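Local coordinates for digeranylgeranylglycerophospholipid reductase (Sulfolobus acidocaldarius, PDB 4OPC), which reduces the double bonds of the geranylgeranyl chains of archaeal membrane lipid precursors, using one bound FAD per subunit, at residues L172-D177 against I284-D289; P275-A280 against E422-Y427. One frame throughout, in Å; residues are numbered along the deposited sequence.

The two contacts lie on the same side of the chain's centre, their centres about 13 Å apart. Along the chain their segments alternate: 172-177, 275-280, 284-289, 422-427. Segments 275-280 and 284-289 are successive and lead into each other through the antiparallel pair of strands 280-281 and 284-286, at one edge of the six-stranded sheet of the FAD-binding Rossmann fold. Backbone and side-chain bonds join the contacts directly: V286 N approaches M279 O at 2.8 Å, and E176 OE1 approaches Y277 N at 2.9 Å. Interaction 1 thus packs against the nucleotide-binding sheet, while interaction 2 ties the approach to that sheet to the end of helix 410-425.

Interaction 1. Residues L172-D177 against I284-D289. With FDA (dihydroflavine-adenine dinucleotide), chain B.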
# COMPACT_ATOMS: atom_id res chain seq x y z
N LEU A 172 -15.76 12.71 12.24
CA LEU A 172 -15.24 11.44 12.72
C LEU A 172 -13.84 11.18 12.18
O LEU A 172 -13.58 11.40 11.00
CB LEU A 172 -16.15 10.29 12.31
CG LEU A 172 -17.61 10.43 12.71
CD1 LEU A 172 -18.33 9.17 12.32
CD2 LEU A 172 -17.73 10.71 14.21
N PRO A 173 -12.93 10.68 13.03
CA PRO A 173 -11.55 10.46 12.59
C PRO A 173 -11.43 9.43 11.47
O PRO A 173 -10.46 9.43 10.71
CB PRO A 173 -10.85 9.94 13.86
CG PRO A 173 -11.70 10.41 14.98
CD PRO A 173 -13.11 10.42 14.47
N ILE A 174 -12.42 8.56 11.36
CA ILE A 174 -12.42 7.51 10.35
C ILE A 174 -12.66 8.06 8.94
O ILE A 174 -12.55 7.33 7.95
CB ILE A 174 -13.49 6.43 10.73
CG1 ILE A 174 -13.06 5.06 10.21
CG2 ILE A 174 -14.89 6.84 10.28
CD1 ILE A 174 -11.84 4.52 10.92
N THR A 175 -13.00 9.35 8.84
CA THR A 175 -13.19 10.00 7.54
C THR A 175 -11.94 10.75 7.06
O THR A 175 -12.00 11.44 6.04
CB THR A 175 -14.37 11.00 7.55
OG1 THR A 175 -14.04 12.14 8.37
CG2 THR A 175 -15.63 10.34 8.09
N GLU A 176 -10.82 10.60 7.76
CA GLU A 176 -9.58 11.32 7.44
C GLU A 176 -9.21 11.21 5.96
O GLU A 176 -9.22 10.12 5.38
CB GLU A 176 -8.43 10.79 8.31
CG GLU A 176 -7.10 11.51 8.09
CD GLU A 176 -5.90 10.76 8.67
OE1 GLU A 176 -6.05 9.73 9.37
OE2 GLU A 176 -4.77 11.22 8.42
N ASP A 177 -8.87 12.36 5.36
CA ASP A 177 -8.50 12.44 3.95
C ASP A 177 -6.98 12.51 3.88
O ASP A 177 -6.29 12.48 4.90
CB ASP A 177 -9.12 13.73 3.37
CG ASP A 177 -9.32 13.70 1.84
OD1 ASP A 177 -8.62 12.98 1.10
OD2 ASP A 177 -10.20 14.45 1.38
N ILE A 284 -16.89 -0.01 12.61
CA ILE A 284 -16.17 0.01 11.33
C ILE A 284 -14.66 -0.12 11.50
O ILE A 284 -14.07 0.44 12.43
CB ILE A 284 -16.50 1.29 10.53
CG1 ILE A 284 -15.79 1.29 9.18
CG2 ILE A 284 -16.18 2.55 11.35
CD1 ILE A 284 -16.30 2.37 8.22
N ILE A 285 -14.06 -0.89 10.60
CA ILE A 285 -12.60 -0.97 10.46
C ILE A 285 -12.27 -0.66 9.00
O ILE A 285 -13.01 -1.07 8.10
CB ILE A 285 -12.07 -2.35 10.86
CG1 ILE A 285 -12.10 -2.49 12.39
CG2 ILE A 285 -10.66 -2.61 10.28
CD1 ILE A 285 -11.78 -3.90 12.87
N VAL A 286 -11.17 0.07 8.78
CA VAL A 286 -10.72 0.43 7.44
C VAL A 286 -9.39 -0.25 7.15
O VAL A 286 -8.49 -0.26 8.00
CB VAL A 286 -10.55 1.95 7.34
CG1 VAL A 286 -10.10 2.36 5.95
CG2 VAL A 286 -11.85 2.65 7.72
N ILE A 287 -9.26 -0.84 5.96
CA ILE A 287 -8.06 -1.59 5.60
C ILE A 287 -7.59 -1.27 4.18
O ILE A 287 -8.30 -0.62 3.40
CB ILE A 287 -8.26 -3.12 5.77
CG1 ILE A 287 -9.37 -3.62 4.84
CG2 ILE A 287 -8.58 -3.48 7.21
CD1 ILE A 287 -9.50 -5.14 4.84
N GLY A 288 -6.39 -1.73 3.84
CA GLY A 288 -5.86 -1.54 2.50
C GLY A 288 -5.62 -0.09 2.12
O GLY A 288 -5.42 0.78 2.98
N ASP A 289 -5.66 0.19 0.82
CA ASP A 289 -5.43 1.55 0.34
C ASP A 289 -6.39 2.55 0.98
O ASP A 289 -6.02 3.71 1.18
CB ASP A 289 -5.57 1.66 -1.19
CG ASP A 289 -4.38 1.08 -1.95
OD1 ASP A 289 -3.40 0.62 -1.33
OD2 ASP A 289 -4.44 1.10 -3.21
PA FDA B . -8.12 -2.31 -4.45
O1A FDA B . -8.26 -1.00 -5.11
O2A FDA B . -7.25 -3.36 -5.14
O5B FDA B . -9.55 -2.94 -4.24
C5B FDA B . -10.66 -2.12 -3.83
C4B FDA B . -11.92 -2.81 -4.28
O4B FDA B . -13.07 -2.13 -3.73
C3B FDA B . -12.13 -2.86 -5.80
O3B FDA B . -12.23 -4.21 -6.26
C2B FDA B . -13.40 -2.01 -6.02
O2B FDA B . -14.20 -2.50 -7.09
C1B FDA B . -14.11 -2.15 -4.68
N9A FDA B . -15.03 -1.08 -4.30
C8A FDA B . -14.73 0.25 -4.14
N7A FDA B . -15.74 0.97 -3.71
C5A FDA B . -16.77 0.04 -3.56
C6A FDA B . -18.09 0.16 -3.09
N6A FDA B . -18.61 1.29 -2.61
N1A FDA B . -18.83 -0.96 -3.02
C2A FDA B . -18.30 -2.11 -3.46
N3A FDA B . -17.06 -2.35 -3.89
C4A FDA B . -16.33 -1.23 -3.89
N1 FDA B . 1.70 -2.98 -4.56
C2 FDA B . 2.50 -4.09 -4.44
O2 FDA B . 2.50 -4.77 -3.42
N3 FDA B . 3.28 -4.42 -5.52
C4 FDA B . 3.43 -3.70 -6.69
O4 FDA B . 4.05 -4.18 -7.63
C4X FDA B . 2.63 -2.53 -6.74
N5 FDA B . 2.66 -1.76 -7.86
C5X FDA B . 1.67 -0.82 -8.08
C6 FDA B . 1.54 -0.22 -9.33
C7 FDA B . 0.50 0.65 -9.61
C7M FDA B . 0.32 1.16 -11.01
C8 FDA B . -0.41 0.98 -8.59
C8M FDA B . -1.60 1.87 -8.89
C9 FDA B . -0.27 0.40 -7.33
C9A FDA B . 0.75 -0.51 -7.07
N10 FDA B . 0.90 -1.15 -5.82
C10 FDA B . 1.75 -2.23 -5.71
C1' FDA B . -0.06 -0.91 -4.71
C2' FDA B . -1.13 -2.02 -4.67
O2' FDA B . -1.63 -2.29 -5.98
C3' FDA B . -2.30 -1.61 -3.78
O3' FDA B . -1.77 -1.10 -2.56
C4' FDA B . -3.27 -2.73 -3.40
O4' FDA B . -3.67 -3.49 -4.54
C5' FDA B . -4.49 -2.19 -2.68
O5' FDA B . -5.43 -3.25 -2.43
P FDA B . -6.87 -2.91 -1.85
O1P FDA B . -7.57 -4.20 -1.69
O2P FDA B . -6.77 -2.00 -0.63
O3P FDA B . -7.56 -2.01 -2.97
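With CG1 of I174 anti to the backbone N (chi1 -150°), its longer branch extends to V286, whose CG1 lies anti to the backbone N (chi1 -179°), leaving CG2 beside that N, anti to the carbonyl carbon. I174 CG1 meets V286 CG2 at 3.7 Å, and I174 CD1 also touches that methyl, the two side chains sliding past each other in opposite directions. The same CG1 comes within 4.2 Å of I284 CG2, at a slant to that side chain. Beta-branched residues suit strand 284-286: alternate residues I284 and V286 face the 3-10 turn at 173-175, while I285 turns the other way, onto helix 302-322. This is the last parallel strand of the Rossmann sheet, beside strand 153-156, and its C-terminal end delivers the cofactor-binding residues. There D289 N donates to FDA O2P at 2.9 Å, with an N-H...O angle of 157°, and D289 OD1 accepts from the ribityl O3' at 2.7 Å, so one residue grips phosphate and sugar chain. G288, with a positive phi and no side chain, lets its CA pass 3.3 Å from FDA O2P. Within 172-177, T175 OG1 and T175 N both donate to L172 O, closing the turn that carries I174.

Interaction 2. Residues P275-A280 against E422-Y427; sequences PLYTMA and ELYLNY
Y427 reaches over to the loop 275-280 and ends on the backbone of Y277. Its CB leaves the main chain toward that loop, and CG lies anti to the backbone N (chi1 -172°), which extends the ring away from the end of helix 410-425. Farther out, CE1 and CZ come to 3.4 and 3.5 Å from Y277 O, which sits at the ring edge, in its plane. At the tip, OH donates to Y277 O at 2.7 Å; the bond lies in the carbonyl plane, with a C=O...donor angle of 146°. Y427 OH is also 3.9 Å from T278 CB. Tyrosine suits this place because its flat, rigid ring spans the distance to the loop and still carries a hydroxyl for the carbonyl. Y424, three residues earlier and still in the helix, works beside it: its OH comes 3.6 Å from Y277 CE1, the two side chains crossing at about a right angle. A water in the plane of the Y424 ring bonds to that OH and donates to P275 O at 2.7 Å. W437 of helix 434-452 packs edge-to-face with both Y424 and Y427, while the hydroxyl of Y277 turns to D442 of that helix and to R274. The contact joins the loop before strand 280-281 to the C-terminal helices. Two carbonyls of buried residues are thus met from the C-terminal side, Y277 O directly and P275 O through water, the latter also taking a bond from R273, so the loop is held by directional polar bonds among aromatic rings.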
# COMPACT_ATOMS: atom_id res chain seq x y z
N PRO A 275 -0.33 5.23 7.96
CA PRO A 275 -1.73 4.81 7.82
C PRO A 275 -2.72 5.84 8.38
O PRO A 275 -2.32 6.83 9.00
CB PRO A 275 -1.80 3.51 8.62
CG PRO A 275 -0.62 3.53 9.53
CD PRO A 275 0.43 4.38 8.89
N LEU A 276 -4.01 5.61 8.14
CA LEU A 276 -5.04 6.38 8.82
C LEU A 276 -4.73 6.44 10.30
O LEU A 276 -4.39 5.41 10.89
CB LEU A 276 -6.39 5.67 8.68
CG LEU A 276 -7.41 5.97 7.58
CD1 LEU A 276 -8.74 5.33 7.99
CD2 LEU A 276 -7.57 7.44 7.28
N TYR A 277 -4.83 7.62 10.91
CA TYR A 277 -4.48 7.77 12.32
C TYR A 277 -5.23 6.78 13.21
O TYR A 277 -4.64 6.22 14.14
CB TYR A 277 -4.71 9.20 12.79
CG TYR A 277 -3.61 10.14 12.36
CD1 TYR A 277 -2.28 9.85 12.62
CD2 TYR A 277 -3.90 11.32 11.69
CE1 TYR A 277 -1.27 10.72 12.24
CE2 TYR A 277 -2.89 12.20 11.30
CZ TYR A 277 -1.59 11.88 11.58
OH TYR A 277 -0.57 12.74 11.21
N THR A 278 -6.51 6.56 12.92
CA THR A 278 -7.19 5.37 13.41
C THR A 278 -7.83 4.62 12.26
O THR A 278 -8.47 5.22 11.38
CB THR A 278 -8.23 5.66 14.52
OG1 THR A 278 -8.85 4.41 14.88
CG2 THR A 278 -9.31 6.62 14.04
N MET A 279 -7.67 3.30 12.28
CA MET A 279 -8.27 2.41 11.30
C MET A 279 -9.51 1.75 11.89
O MET A 279 -10.11 0.87 11.27
CB MET A 279 -7.25 1.36 10.85
CG MET A 279 -6.05 2.00 10.15
SD MET A 279 -4.64 0.88 9.96
CE MET A 279 -5.11 -0.02 8.50
N ALA A 280 -9.93 2.21 13.07
CA ALA A 280 -11.11 1.66 13.75
C ALA A 280 -11.98 2.78 14.30
O ALA A 280 -11.47 3.77 14.84
CB ALA A 280 -10.69 0.74 14.90
N GLU A 422 9.13 6.10 17.46
CA GLU A 422 8.86 6.05 18.90
C GLU A 422 7.44 6.49 19.25
O GLU A 422 6.81 5.90 20.12
CB GLU A 422 9.90 6.87 19.67
CG GLU A 422 11.29 6.27 19.63
CD GLU A 422 12.33 7.14 20.31
OE1 GLU A 422 11.98 8.27 20.73
OE2 GLU A 422 13.49 6.71 20.43
N LEU A 423 6.95 7.54 18.59
CA LEU A 423 5.57 7.97 18.79
C LEU A 423 4.62 6.84 18.43
O LEU A 423 3.63 6.60 19.13
CB LEU A 423 5.23 9.21 17.96
CG LEU A 423 5.53 10.56 18.59
CD1 LEU A 423 5.28 11.67 17.59
CD2 LEU A 423 4.68 10.76 19.83
N TYR A 424 4.90 6.15 17.33
CA TYR A 424 4.04 5.04 16.91
C TYR A 424 4.16 3.82 17.81
O TYR A 424 3.17 3.11 18.01
CB TYR A 424 4.26 4.69 15.43
CG TYR A 424 3.46 5.59 14.54
CD1 TYR A 424 3.80 6.94 14.39
CD2 TYR A 424 2.33 5.12 13.89
CE1 TYR A 424 3.05 7.77 13.60
CE2 TYR A 424 1.57 5.95 13.08
CZ TYR A 424 1.94 7.28 12.94
OH TYR A 424 1.18 8.11 12.14
N LEU A 425 5.35 3.57 18.36
CA LEU A 425 5.52 2.50 19.34
C LEU A 425 4.76 2.82 20.63
O LEU A 425 4.49 1.93 21.44
CB LEU A 425 7.00 2.23 19.61
CG LEU A 425 7.77 1.74 18.38
CD1 LEU A 425 9.22 1.43 18.72
CD2 LEU A 425 7.10 0.53 17.75
N ASN A 426 4.41 4.08 20.81
CA ASN A 426 3.56 4.51 21.92
C ASN A 426 2.17 4.92 21.44
O ASN A 426 1.58 5.88 21.94
CB ASN A 426 4.21 5.65 22.69
CG ASN A 426 5.47 5.21 23.41
OD1 ASN A 426 5.41 4.48 24.40
ND2 ASN A 426 6.62 5.66 22.92
N TYR A 427 1.66 4.19 20.45
CA TYR A 427 0.32 4.44 19.93
C TYR A 427 -0.70 4.43 21.08
O TYR A 427 -0.60 3.60 21.98
CB TYR A 427 -0.03 3.38 18.88
CG TYR A 427 -1.32 3.70 18.16
CD1 TYR A 427 -1.32 4.51 17.02
CD2 TYR A 427 -2.54 3.26 18.66
CE1 TYR A 427 -2.51 4.84 16.39
CE2 TYR A 427 -3.72 3.59 18.05
CZ TYR A 427 -3.71 4.37 16.91
OH TYR A 427 -4.90 4.69 16.30
O HOH W 1 -1.00 6.76 11.41